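Local coordinates for conserved hypothetical protein (Methanosarcina mazei, PDB 2NR4) that binds flavin mononucleotide (FMN) in a barrel domain but has no established biochemical activity, at residues I33-F39 / E73-N79; N43-I47 / F87-T91; L113-W119 / G144-I150. All blocks are in the same frame, centred on the assembly; numbering follows the deposited sequence.

Interaction 1: I33-F39 / E73-N79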
loop_
_atom_site.group_PDB
_atom_site.type_symbol
_atom_site.label_atom_id
_atom_site.label_comp_id
_atom_site.label_asym_id
_atom_site.label_seq_id
_atom_site.Cartn_x
_atom_site.Cartn_y
_atom_site.Cartn_z
ATOM N N ILE A 33 -2.196 -10.579 1.431
ATOM C CA ILE A 33 -2.585 -11.105 0.126
ATOM C C ILE A 33 -3.972 -11.750 0.225
ATOM O O ILE A 33 -4.544 -11.836 1.292
ATOM C CB ILE A 33 -1.530 -12.090 -0.407
ATOM C CG1 ILE A 33 -1.137 -13.156 0.638
ATOM C CG2 ILE A 33 -0.261 -11.278 -0.887
ATOM C CD1 ILE A 33 -2.122 -14.298 0.812
ATOM N N ILE A 34 -4.508 -12.206 -0.891
ATOM C CA ILE A 34 -5.703 -13.037 -0.775
ATOM C C ILE A 34 -5.269 -14.479 -1.032
ATOM O O ILE A 34 -4.693 -14.789 -2.058
ATOM C CB ILE A 34 -6.749 -12.573 -1.778
ATOM C CG1 ILE A 34 -7.218 -11.158 -1.354
ATOM C CG2 ILE A 34 -7.914 -13.619 -1.861
ATOM C CD1 ILE A 34 -7.954 -10.447 -2.416
ATOM N N ALA A 35 -5.569 -15.357 -0.103
ATOM C CA ALA A 35 -5.131 -16.745 -0.225
ATOM C C ALA A 35 -6.222 -17.528 -0.933
ATOM O O ALA A 35 -7.373 -17.454 -0.505
ATOM C CB ALA A 35 -4.936 -17.310 1.134
ATOM N N SER A 36 -5.859 -18.285 -1.975
ATOM C CA SER A 36 -6.856 -19.196 -2.617
ATOM C C SER A 36 -6.574 -20.620 -2.142
ATOM O O SER A 36 -5.415 -21.038 -2.051
ATOM C CB SER A 36 -6.808 -19.131 -4.153
ATOM O OG SER A 36 -5.486 -19.216 -4.663
ATOM N N THR A 37 -7.629 -21.381 -1.866
ATOM C CA THR A 37 -7.450 -22.755 -1.382
ATOM C C THR A 37 -8.614 -23.565 -1.990
ATOM O O THR A 37 -9.543 -22.977 -2.538
ATOM C CB THR A 37 -7.587 -22.857 0.151
ATOM O OG1 THR A 37 -8.794 -22.207 0.626
ATOM C CG2 THR A 37 -6.327 -22.342 0.929
ATOM N N GLY A 38 -8.581 -24.889 -1.853
ATOM C CA GLY A 38 -9.760 -25.695 -2.183
ATOM C C GLY A 38 -9.707 -26.297 -3.563
ATOM O O GLY A 38 -10.255 -25.749 -4.498
ATOM N N PHE A 39 -9.018 -27.422 -3.658
ATOM C CA PHE A 39 -8.979 -28.256 -4.837
ATOM C C PHE A 39 -10.388 -28.466 -5.384
ATOM O O PHE A 39 -10.642 -28.193 -6.567
ATOM C CB PHE A 39 -8.342 -29.616 -4.475
ATOM C CG PHE A 39 -6.840 -29.659 -4.605
ATOM C CD1 PHE A 39 -6.230 -29.698 -5.864
ATOM C CD2 PHE A 39 -6.024 -29.740 -3.466
ATOM C CE1 PHE A 39 -4.823 -29.768 -5.983
ATOM C CE2 PHE A 39 -4.618 -29.805 -3.572
ATOM C CZ PHE A 39 -4.023 -29.826 -4.837
ATOM N N GLU A 73 -5.901 -30.464 2.547
ATOM C CA GLU A 73 -5.185 -30.484 1.281
ATOM C C GLU A 73 -3.728 -30.096 1.367
ATOM O O GLU A 73 -2.952 -30.411 0.463
ATOM C CB GLU A 73 -5.908 -29.602 0.267
ATOM C CG GLU A 73 -7.305 -30.150 -0.042
ATOM C CD GLU A 73 -8.117 -29.263 -0.946
ATOM O OE1 GLU A 73 -7.602 -28.220 -1.424
ATOM O OE2 GLU A 73 -9.296 -29.615 -1.185
ATOM N N LYS A 74 -3.365 -29.382 2.431
ATOM C CA LYS A 74 -1.974 -28.868 2.649
ATOM C C LYS A 74 -1.384 -28.093 1.468
ATOM O O LYS A 74 -0.183 -28.225 1.096
ATOM C CB LYS A 74 -1.026 -29.963 3.147
ATOM C CG LYS A 74 -1.446 -30.565 4.500
ATOM C CD LYS A 74 -2.335 -31.775 4.219
ATOM C CE LYS A 74 -2.426 -32.715 5.402
ATOM N NZ LYS A 74 -3.471 -33.752 5.107
ATOM N N CYS A 75 -2.227 -27.253 0.895
ATOM C CA CYS A 75 -1.838 -26.411 -0.231
ATOM C C CYS A 75 -2.637 -25.121 -0.174
ATOM O O CYS A 75 -3.830 -25.109 0.215
ATOM C CB CYS A 75 -2.102 -27.115 -1.568
ATOM S SG CYS A 75 -1.514 -26.316 -3.089
ATOM N N LEU A 76 -1.965 -24.032 -0.549
ATOM C CA LEU A 76 -2.571 -22.674 -0.511
ATOM C C LEU A 76 -1.789 -21.810 -1.472
ATOM O O LEU A 76 -0.567 -21.980 -1.592
ATOM C CB LEU A 76 -2.521 -22.153 0.929
ATOM C CG LEU A 76 -2.697 -20.686 1.338
ATOM C CD1 LEU A 76 -2.940 -20.663 2.841
ATOM C CD2 LEU A 76 -1.484 -19.783 0.955
ATOM N N ALA A 77 -2.453 -20.886 -2.166
ATOM C CA ALA A 77 -1.740 -19.989 -3.074
ATOM C C ALA A 77 -1.906 -18.536 -2.596
ATOM O O ALA A 77 -2.990 -18.145 -2.183
ATOM C CB ALA A 77 -2.295 -20.114 -4.473
ATOM N N SER A 78 -0.818 -17.771 -2.606
ATOM C CA SER A 78 -0.943 -16.338 -2.462
ATOM C C SER A 78 -1.438 -15.715 -3.760
ATOM O O SER A 78 -1.055 -16.137 -4.864
ATOM C CB SER A 78 0.446 -15.747 -2.120
ATOM O OG SER A 78 1.411 -16.071 -3.118
ATOM N N ASN A 79 -2.239 -14.669 -3.644
ATOM C CA ASN A 79 -2.655 -13.813 -4.762
ATOM C C ASN A 79 -2.491 -12.340 -4.381
ATOM O O ASN A 79 -3.186 -11.851 -3.467
ATOM C CB ASN A 79 -4.130 -14.022 -5.102
ATOM C CG ASN A 79 -4.412 -15.473 -5.518
ATOM O OD1 ASN A 79 -4.318 -15.808 -6.701
ATOM N ND2 ASN A 79 -4.672 -16.341 -4.541
HETATM O O HOH W 1 -6.324 -25.997 -0.328
#

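Interaction 2: N43-I47 / F87-T91. With FMN (flavin mononucleotide), chain C.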
loop_
_atom_site.group_PDB
_atom_site.type_symbol
_atom_site.label_atom_id
_atom_site.label_comp_id
_atom_site.label_asym_id
_atom_site.label_seq_id
_atom_site.Cartn_x
_atom_site.Cartn_y
_atom_site.Cartn_z
ATOM N N ASN A 43 -11.917 -21.315 -2.791
ATOM C CA ASN A 43 -12.252 -20.363 -1.762
ATOM C C ASN A 43 -11.154 -19.308 -1.743
ATOM O O ASN A 43 -9.980 -19.606 -2.039
ATOM C CB ASN A 43 -12.183 -21.060 -0.406
ATOM C CG ASN A 43 -12.610 -20.151 0.721
ATOM O OD1 ASN A 43 -11.793 -19.702 1.567
ATOM N ND2 ASN A 43 -13.886 -19.851 0.740
ATOM N N ALA A 44 -11.531 -18.087 -1.421
ATOM C CA ALA A 44 -10.533 -17.024 -1.287
ATOM C C ALA A 44 -10.740 -16.323 0.048
ATOM O O ALA A 44 -11.871 -16.146 0.488
ATOM C CB ALA A 44 -10.695 -16.041 -2.422
ATOM N N ALA A 45 -9.662 -15.877 0.681
ATOM C CA ALA A 45 -9.799 -15.095 1.935
ATOM C C ALA A 45 -8.517 -14.289 2.170
ATOM O O ALA A 45 -7.449 -14.794 1.889
ATOM C CB ALA A 45 -10.003 -16.052 3.098
ATOM N N PRO A 46 -8.624 -13.052 2.664
ATOM C CA PRO A 46 -7.379 -12.328 3.041
ATOM C C PRO A 46 -6.609 -13.030 4.134
ATOM O O PRO A 46 -7.178 -13.530 5.119
ATOM C CB PRO A 46 -7.877 -10.962 3.498
ATOM C CG PRO A 46 -9.136 -10.796 2.743
ATOM C CD PRO A 46 -9.792 -12.174 2.796
ATOM N N ILE A 47 -5.293 -13.107 3.921
ATOM C CA ILE A 47 -4.399 -13.778 4.847
ATOM C C ILE A 47 -3.081 -13.055 4.779
ATOM O O ILE A 47 -2.684 -12.622 3.707
ATOM C CB ILE A 47 -4.161 -15.252 4.388
ATOM C CG1 ILE A 47 -5.478 -16.062 4.434
ATOM C CG2 ILE A 47 -3.109 -15.926 5.224
ATOM C CD1 ILE A 47 -5.881 -16.484 5.845
ATOM N N PHE A 87 -10.613 -7.479 -2.093
ATOM C CA PHE A 87 -10.369 -7.711 -0.686
ATOM C C PHE A 87 -11.601 -7.838 0.182
ATOM O O PHE A 87 -11.686 -8.692 1.065
ATOM C CB PHE A 87 -9.486 -6.582 -0.077
ATOM C CG PHE A 87 -8.080 -6.973 0.116
ATOM C CD1 PHE A 87 -7.689 -7.627 1.274
ATOM C CD2 PHE A 87 -7.136 -6.701 -0.860
ATOM C CE1 PHE A 87 -6.390 -7.994 1.452
ATOM C CE2 PHE A 87 -5.841 -7.076 -0.675
ATOM C CZ PHE A 87 -5.485 -7.737 0.486
ATOM N N VAL A 88 -12.542 -6.917 0.001
ATOM C CA VAL A 88 -13.688 -6.883 0.866
ATOM C C VAL A 88 -14.605 -8.037 0.464
ATOM O O VAL A 88 -15.111 -8.726 1.317
ATOM C CB VAL A 88 -14.414 -5.528 0.796
ATOM C CG1 VAL A 88 -15.733 -5.569 1.551
ATOM C CG2 VAL A 88 -13.516 -4.400 1.394
ATOM N N ARG A 89 -14.778 -8.254 -0.827
ATOM C CA ARG A 89 -15.616 -9.384 -1.282
ATOM C C ARG A 89 -15.070 -10.716 -0.788
ATOM O O ARG A 89 -15.839 -11.576 -0.351
ATOM C CB ARG A 89 -15.702 -9.399 -2.801
ATOM C CG ARG A 89 -16.551 -8.243 -3.368
ATOM C CD ARG A 89 -16.838 -8.419 -4.842
ATOM N NE ARG A 89 -17.379 -9.756 -5.105
ATOM C CZ ARG A 89 -16.876 -10.637 -5.966
ATOM N NH1 ARG A 89 -15.808 -10.356 -6.714
ATOM N NH2 ARG A 89 -17.467 -11.833 -6.074
ATOM N N SER A 90 -13.748 -10.907 -0.858
ATOM C CA SER A 90 -13.204 -12.185 -0.376
ATOM C C SER A 90 -13.301 -12.316 1.145
ATOM O O SER A 90 -13.254 -13.412 1.700
ATOM C CB SER A 90 -11.776 -12.392 -0.852
ATOM O OG SER A 90 -10.942 -11.455 -0.221
ATOM N N THR A 91 -13.408 -11.198 1.852
ATOM C CA THR A 91 -13.529 -11.268 3.303
ATOM C C THR A 91 -14.919 -11.653 3.747
ATOM O O THR A 91 -15.075 -12.467 4.648
ATOM C CB THR A 91 -13.199 -9.906 3.983
ATOM O OG1 THR A 91 -11.872 -9.539 3.658
ATOM C CG2 THR A 91 -13.376 -9.984 5.516
HETATM N N1 FMN C . -7.192 -14.686 8.933
HETATM C C2 FMN C . -6.230 -15.617 9.266
HETATM O O2 FMN C . -6.594 -16.702 9.711
HETATM N N3 FMN C . -4.891 -15.317 9.133
HETATM C C4 FMN C . -4.499 -14.082 8.639
HETATM O O4 FMN C . -3.336 -13.878 8.312
HETATM C C4A FMN C . -5.465 -13.142 8.291
HETATM N N5 FMN C . -5.098 -11.897 7.804
HETATM C C5A FMN C . -6.060 -10.966 7.438
HETATM C C6 FMN C . -5.670 -9.720 6.931
HETATM C C7 FMN C . -6.623 -8.782 6.560
HETATM C C7M FMN C . -6.160 -7.433 6.087
HETATM C C8 FMN C . -7.990 -9.094 6.721
HETATM C C8M FMN C . -9.052 -8.204 6.196
HETATM C C9 FMN C . -8.390 -10.336 7.233
HETATM C C9A FMN C . -7.411 -11.284 7.583
HETATM N N10 FMN C . -7.779 -12.531 8.091
HETATM C C10 FMN C . -6.816 -13.454 8.444
HETATM C "C1'" FMN C . -9.216 -12.824 8.402
HETATM C "C2'" FMN C . -9.803 -13.631 7.251
HETATM O "O2'" FMN C . -9.546 -12.975 6.038
HETATM C "C3'" FMN C . -11.301 -13.693 7.434
HETATM O "O3'" FMN C . -11.575 -14.373 8.647
HETATM C "C4'" FMN C . -11.980 -14.358 6.238
HETATM O "O4'" FMN C . -13.352 -14.098 6.400
HETATM C "C5'" FMN C . -11.718 -15.869 6.184
HETATM O "O5'" FMN C . -12.627 -16.495 5.302
HETATM P P FMN C . -12.584 -18.062 4.878
HETATM O O1P FMN C . -13.519 -18.773 5.871
HETATM O O2P FMN C . -11.148 -18.596 5.086
HETATM O O3P FMN C . -13.155 -18.167 3.462
#

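Interaction 3: L113-W119 / G144-I150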
loop_
_atom_site.group_PDB
_atom_site.type_symbol
_atom_site.label_atom_id
_atom_site.label_comp_id
_atom_site.label_asym_id
_atom_site.label_seq_id
_atom_site.Cartn_x
_atom_site.Cartn_y
_atom_site.Cartn_z
ATOM N N LEU A 113 -6.568 -16.659 -8.258
ATOM C CA LEU A 113 -7.480 -15.643 -8.779
ATOM C C LEU A 113 -7.098 -15.191 -10.181
ATOM O O LEU A 113 -5.932 -14.924 -10.457
ATOM C CB LEU A 113 -7.555 -14.431 -7.855
ATOM C CG LEU A 113 -8.075 -14.752 -6.448
ATOM C CD1 LEU A 113 -8.024 -13.472 -5.581
ATOM C CD2 LEU A 113 -9.498 -15.265 -6.512
ATOM N N LYS A 114 -8.096 -15.083 -11.055
ATOM C CA LYS A 114 -7.860 -14.584 -12.413
ATOM C C LYS A 114 -7.375 -13.138 -12.394
ATOM O O LYS A 114 -6.609 -12.739 -13.275
ATOM C CB LYS A 114 -9.131 -14.663 -13.228
ATOM C CG LYS A 114 -9.473 -16.091 -13.615
ATOM C CD LYS A 114 -10.873 -16.140 -14.237
ATOM C CE LYS A 114 -10.847 -15.648 -15.642
ATOM N NZ LYS A 114 -11.811 -16.533 -16.392
ATOM N N GLU A 115 -7.827 -12.395 -11.387
ATOM C CA GLU A 115 -7.473 -10.990 -11.222
ATOM C C GLU A 115 -6.222 -10.786 -10.344
ATOM O O GLU A 115 -5.869 -9.654 -10.031
ATOM C CB GLU A 115 -8.658 -10.206 -10.670
ATOM C CG GLU A 115 -9.845 -10.054 -11.655
ATOM C CD GLU A 115 -9.459 -9.496 -13.034
ATOM O OE1 GLU A 115 -8.604 -8.577 -13.129
ATOM O OE2 GLU A 115 -10.032 -9.974 -14.043
ATOM N N ALA A 116 -5.541 -11.865 -9.973
ATOM C CA ALA A 116 -4.258 -11.727 -9.268
ATOM C C ALA A 116 -3.191 -11.011 -10.104
ATOM O O ALA A 116 -3.035 -11.250 -11.310
ATOM C CB ALA A 116 -3.736 -13.080 -8.827
ATOM N N ILE A 117 -2.445 -10.125 -9.457
ATOM C CA ILE A 117 -1.286 -9.526 -10.093
ATOM C C ILE A 117 -0.180 -10.572 -10.254
ATOM O O ILE A 117 0.417 -10.710 -11.318
ATOM C CB ILE A 117 -0.774 -8.324 -9.242
ATOM C CG1 ILE A 117 -1.906 -7.288 -8.979
ATOM C CG2 ILE A 117 0.459 -7.718 -9.876
ATOM C CD1 ILE A 117 -2.397 -6.591 -10.186
ATOM N N ALA A 118 0.108 -11.278 -9.166
ATOM C CA ALA A 118 1.081 -12.348 -9.113
ATOM C C ALA A 118 0.579 -13.421 -8.138
ATOM O O ALA A 118 -0.042 -13.095 -7.086
ATOM C CB ALA A 118 2.443 -11.790 -8.644
ATOM N N TRP A 119 0.854 -14.693 -8.449
ATOM C CA TRP A 119 0.415 -15.810 -7.575
ATOM C C TRP A 119 1.567 -16.755 -7.295
ATOM O O TRP A 119 2.510 -16.871 -8.122
ATOM C CB TRP A 119 -0.827 -16.545 -8.165
ATOM C CG TRP A 119 -0.619 -17.028 -9.567
ATOM C CD1 TRP A 119 -1.002 -16.389 -10.723
ATOM C CD2 TRP A 119 0.068 -18.228 -9.974
ATOM N NE1 TRP A 119 -0.600 -17.145 -11.835
ATOM C CE2 TRP A 119 0.050 -18.267 -11.396
ATOM C CE3 TRP A 119 0.670 -19.288 -9.276
ATOM C CZ2 TRP A 119 0.632 -19.320 -12.128
ATOM C CZ3 TRP A 119 1.249 -20.325 -10.000
ATOM C CH2 TRP A 119 1.241 -20.317 -11.417
ATOM N N GLY A 144 3.401 -17.400 -10.787
ATOM C CA GLY A 144 3.108 -16.754 -12.033
ATOM C C GLY A 144 2.856 -15.288 -11.866
ATOM O O GLY A 144 2.604 -14.827 -10.768
ATOM N N PHE A 145 2.876 -14.582 -12.990
ATOM C CA PHE A 145 2.706 -13.153 -13.063
ATOM C C PHE A 145 1.613 -12.877 -14.081
ATOM O O PHE A 145 1.500 -13.590 -15.090
ATOM C CB PHE A 145 4.024 -12.522 -13.538
ATOM C CG PHE A 145 4.287 -11.175 -12.971
ATOM C CD1 PHE A 145 4.802 -11.038 -11.689
ATOM C CD2 PHE A 145 4.039 -10.035 -13.722
ATOM C CE1 PHE A 145 5.045 -9.787 -11.165
ATOM C CE2 PHE A 145 4.286 -8.764 -13.207
ATOM C CZ PHE A 145 4.787 -8.639 -11.929
ATOM N N ASN A 146 0.786 -11.875 -13.824
ATOM C CA ASN A 146 -0.247 -11.506 -14.783
ATOM C C ASN A 146 -0.028 -10.075 -15.228
ATOM O O ASN A 146 -0.666 -9.145 -14.733
ATOM C CB ASN A 146 -1.662 -11.679 -14.209
ATOM C CG ASN A 146 -2.076 -13.131 -14.066
ATOM O OD1 ASN A 146 -1.700 -13.992 -14.864
ATOM N ND2 ASN A 146 -2.872 -13.408 -13.050
ATOM N N GLU A 147 0.910 -9.916 -16.160
ATOM C CA GLU A 147 1.174 -8.643 -16.838
ATOM C C GLU A 147 -0.098 -7.881 -17.198
ATOM O O GLU A 147 -0.193 -6.686 -16.961
ATOM C CB GLU A 147 2.005 -8.898 -18.105
ATOM C CG GLU A 147 3.424 -9.386 -17.833
ATOM C CD GLU A 147 3.540 -10.894 -17.597
ATOM O OE1 GLU A 147 2.628 -11.667 -17.993
ATOM O OE2 GLU A 147 4.571 -11.302 -17.009
ATOM N N ARG A 148 -1.086 -8.592 -17.727
ATOM C CA ARG A 148 -2.364 -8.010 -18.140
ATOM C C ARG A 148 -3.120 -7.297 -17.000
ATOM O O ARG A 148 -3.963 -6.445 -17.262
ATOM C CB ARG A 148 -3.258 -9.086 -18.792
ATOM C CG ARG A 148 -2.692 -9.716 -20.106
ATOM C CD ARG A 148 -3.492 -10.960 -20.568
ATOM N NE ARG A 148 -2.703 -11.829 -21.451
ATOM C CZ ARG A 148 -3.112 -13.005 -21.936
ATOM N NH1 ARG A 148 -4.322 -13.482 -21.647
ATOM N NH2 ARG A 148 -2.308 -13.710 -22.726
ATOM N N ASN A 149 -2.804 -7.635 -15.749
ATOM C CA ASN A 149 -3.505 -7.086 -14.587
ATOM C C ASN A 149 -2.830 -5.882 -13.920
ATOM O O ASN A 149 -3.384 -5.298 -12.979
ATOM C CB ASN A 149 -3.730 -8.191 -13.555
ATOM C CG ASN A 149 -4.808 -9.169 -13.981
ATOM O OD1 ASN A 149 -5.739 -8.795 -14.697
ATOM N ND2 ASN A 149 -4.697 -10.419 -13.539
ATOM N N ILE A 150 -1.630 -5.550 -14.384
ATOM C CA ILE A 150 -0.951 -4.322 -13.979
ATOM C C ILE A 150 -1.248 -3.311 -15.067
ATOM O O ILE A 150 -0.744 -3.437 -16.173
ATOM C CB ILE A 150 0.592 -4.480 -13.867
ATOM C CG1 ILE A 150 0.984 -5.780 -13.158
ATOM C CG2 ILE A 150 1.210 -3.249 -13.149
ATOM C CD1 ILE A 150 2.488 -5.958 -13.019
HETATM O O HOH W 2 -3.995 -16.016 -12.392
HETATM O O HOH W 3 -1.336 -16.699 -14.508
#

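Interaction 1: I33-F39 / E73-N79
The antiparallel strands 33-37 and 75-79, whose axes approach to 4.6 Å at 150°, close the six-stranded barrel of this FMN-binding domain. I33 lays its CD1 4.0 Å from S78 CA. I34 N donates to N79 O (2.9 Å, 170°). A35 CB packs on L76 CG at 4.1 Å. S36 and A77 form a hydrogen-bonded pair, with S36 N to A77 O at 2.9 Å and A77 N to S36 O at 3.0 Å. N79 ND2 forks to I34 O (2.9 Å) and S36 OG (3.0 Å), adding to the backbone ladder, while its OD1 takes L113 N. Past T37 the strands separate, and a water links G38 N (2.9 Å), E73 OE1 (2.8 Å) and C75 O (2.7 Å). F39 N donates almost linearly to E73 OE1 (2.8 Å, 178°). Strands 43-51 and 118-130 flank the pair, strand 110-113 packs on the face bearing I34, A77 and N79 and takes the S36 OG bond through P111 O, and helix 65-73 supplies N69 to T37 OG1.

Interaction 2: N43-I47 / F87-T91
No hydrogen bond joins strand 43-47 to helix 87-91 directly; FMN bridges them. Its ribityl O2' donates to P46 O (2.6 Å) on the strand, and its O4' donates to T91 O (2.9 Å) on the helix. This is a wall of the flavin pocket in an antiparallel barrel, consistent with the split-barrel fold of FMN-binding proteins. The helix crosses the strand at 114° between N-to-C directions, with axes 6.8 Å apart at their closest.

The direct contact is small, 216 Å² in all, and P46 supplies 81 Å² of it. The CA-to-CB bond of P46 points toward the helix, and its ring atoms meet it: CG lies 3.8 Å from F87 CD1 and CD 3.3 Å from S90 OG. S90 OG bonds back to L86 O one turn earlier in its own helix. Two residues earlier on the strand, A44 CB touches S90 CB at 4.1 Å, while A44 O and S90 O, both acceptors, lie 3.3 Å apart.

The CA-to-CB bonds of A45 and I47 point away from the helix, and their side chains meet the cofactor: A45 CB is 3.4 Å from the phosphate oxygen O2P, and I47 CD1 is 3.5 Å from C2 of the flavin. The far side of the helix carries V88 against helices 158-176 and 198-210. T66, F61, H65, G48 and R59 add further hydrogen bonds to FMN. The T91 hydroxyl is held within the helix, OG1 donating to F87 O at 2.7 Å, and it sits 3.1 Å from P46 CG.

Interaction 3: L113-W119 / G144-I150
Two asparagine amides and a short ladder carry the polar part of this contact. N149 ND2 donates to K114 O (3.0 Å) and to A116 O (2.9 Å), and N146 ND2 donates to A116 O (2.8 Å), so a single carbonyl receives two amides. Both carbonyls belong to the type I turn L113-A116, itself closed by A116 N to L113 O at 3.1 Å. The backbone continues the join: N146 N to I117 O (2.8 Å), then the hydrogen-bonded antiparallel pair of W119 and G144, with W119 N to G144 O and G144 N to W119 O both at 2.9 Å. Two waters extend N146, one between its ND2 and L113 O (2.9 Å each), the other between its OD1 and W119 NE1 (2.8 Å each).

G144 CA rests over the six-membered ring of W119, 3.8 Å from its centroid and 25° off the normal, a CH-pi contact. An ideal CB on G144 would come within 2.4 Å of W119 CZ2, so a side chain would clash there. On the opposite face A118 CB meets F145 CD1 at 3.9 Å, and L153 of the second subunit packs on both residues. I117 CD1 lies 3.2 Å from N149 O, and I117 CG2 touches I150 CG1 at 3.8 Å.

The contact sits at the open end of the hairpin 118-130/133-145, where the regular ladder stops at N146. Beyond that point asparagine amides supply the polar links between the incoming turn and the outgoing 3-10 segment 147-149, and I117 the apolar ones, so the join there is mixed.

From the N terminus, strand 29-37 supplies the first segment of interaction 1 and strand 43-51 that of interaction 2. Interaction 1 closes at 73-79, before interaction 2 closes at 87-91, so their segments alternate and the two loops cross. They also touch directly: A35 N lies 2.8 Å from A45 O, a probable hydrogen bond between neighbouring strands. Interaction 3 opens only afterwards, in series with both, and closes the hairpin 118-130/133-145. It meets interaction 1 where N79 OD1 lies 2.9 Å from L113 N, also a probable hydrogen bond. Together they tie the barrel seam, the FMN-bearing strand with helix 84-92, and the hairpin's open end.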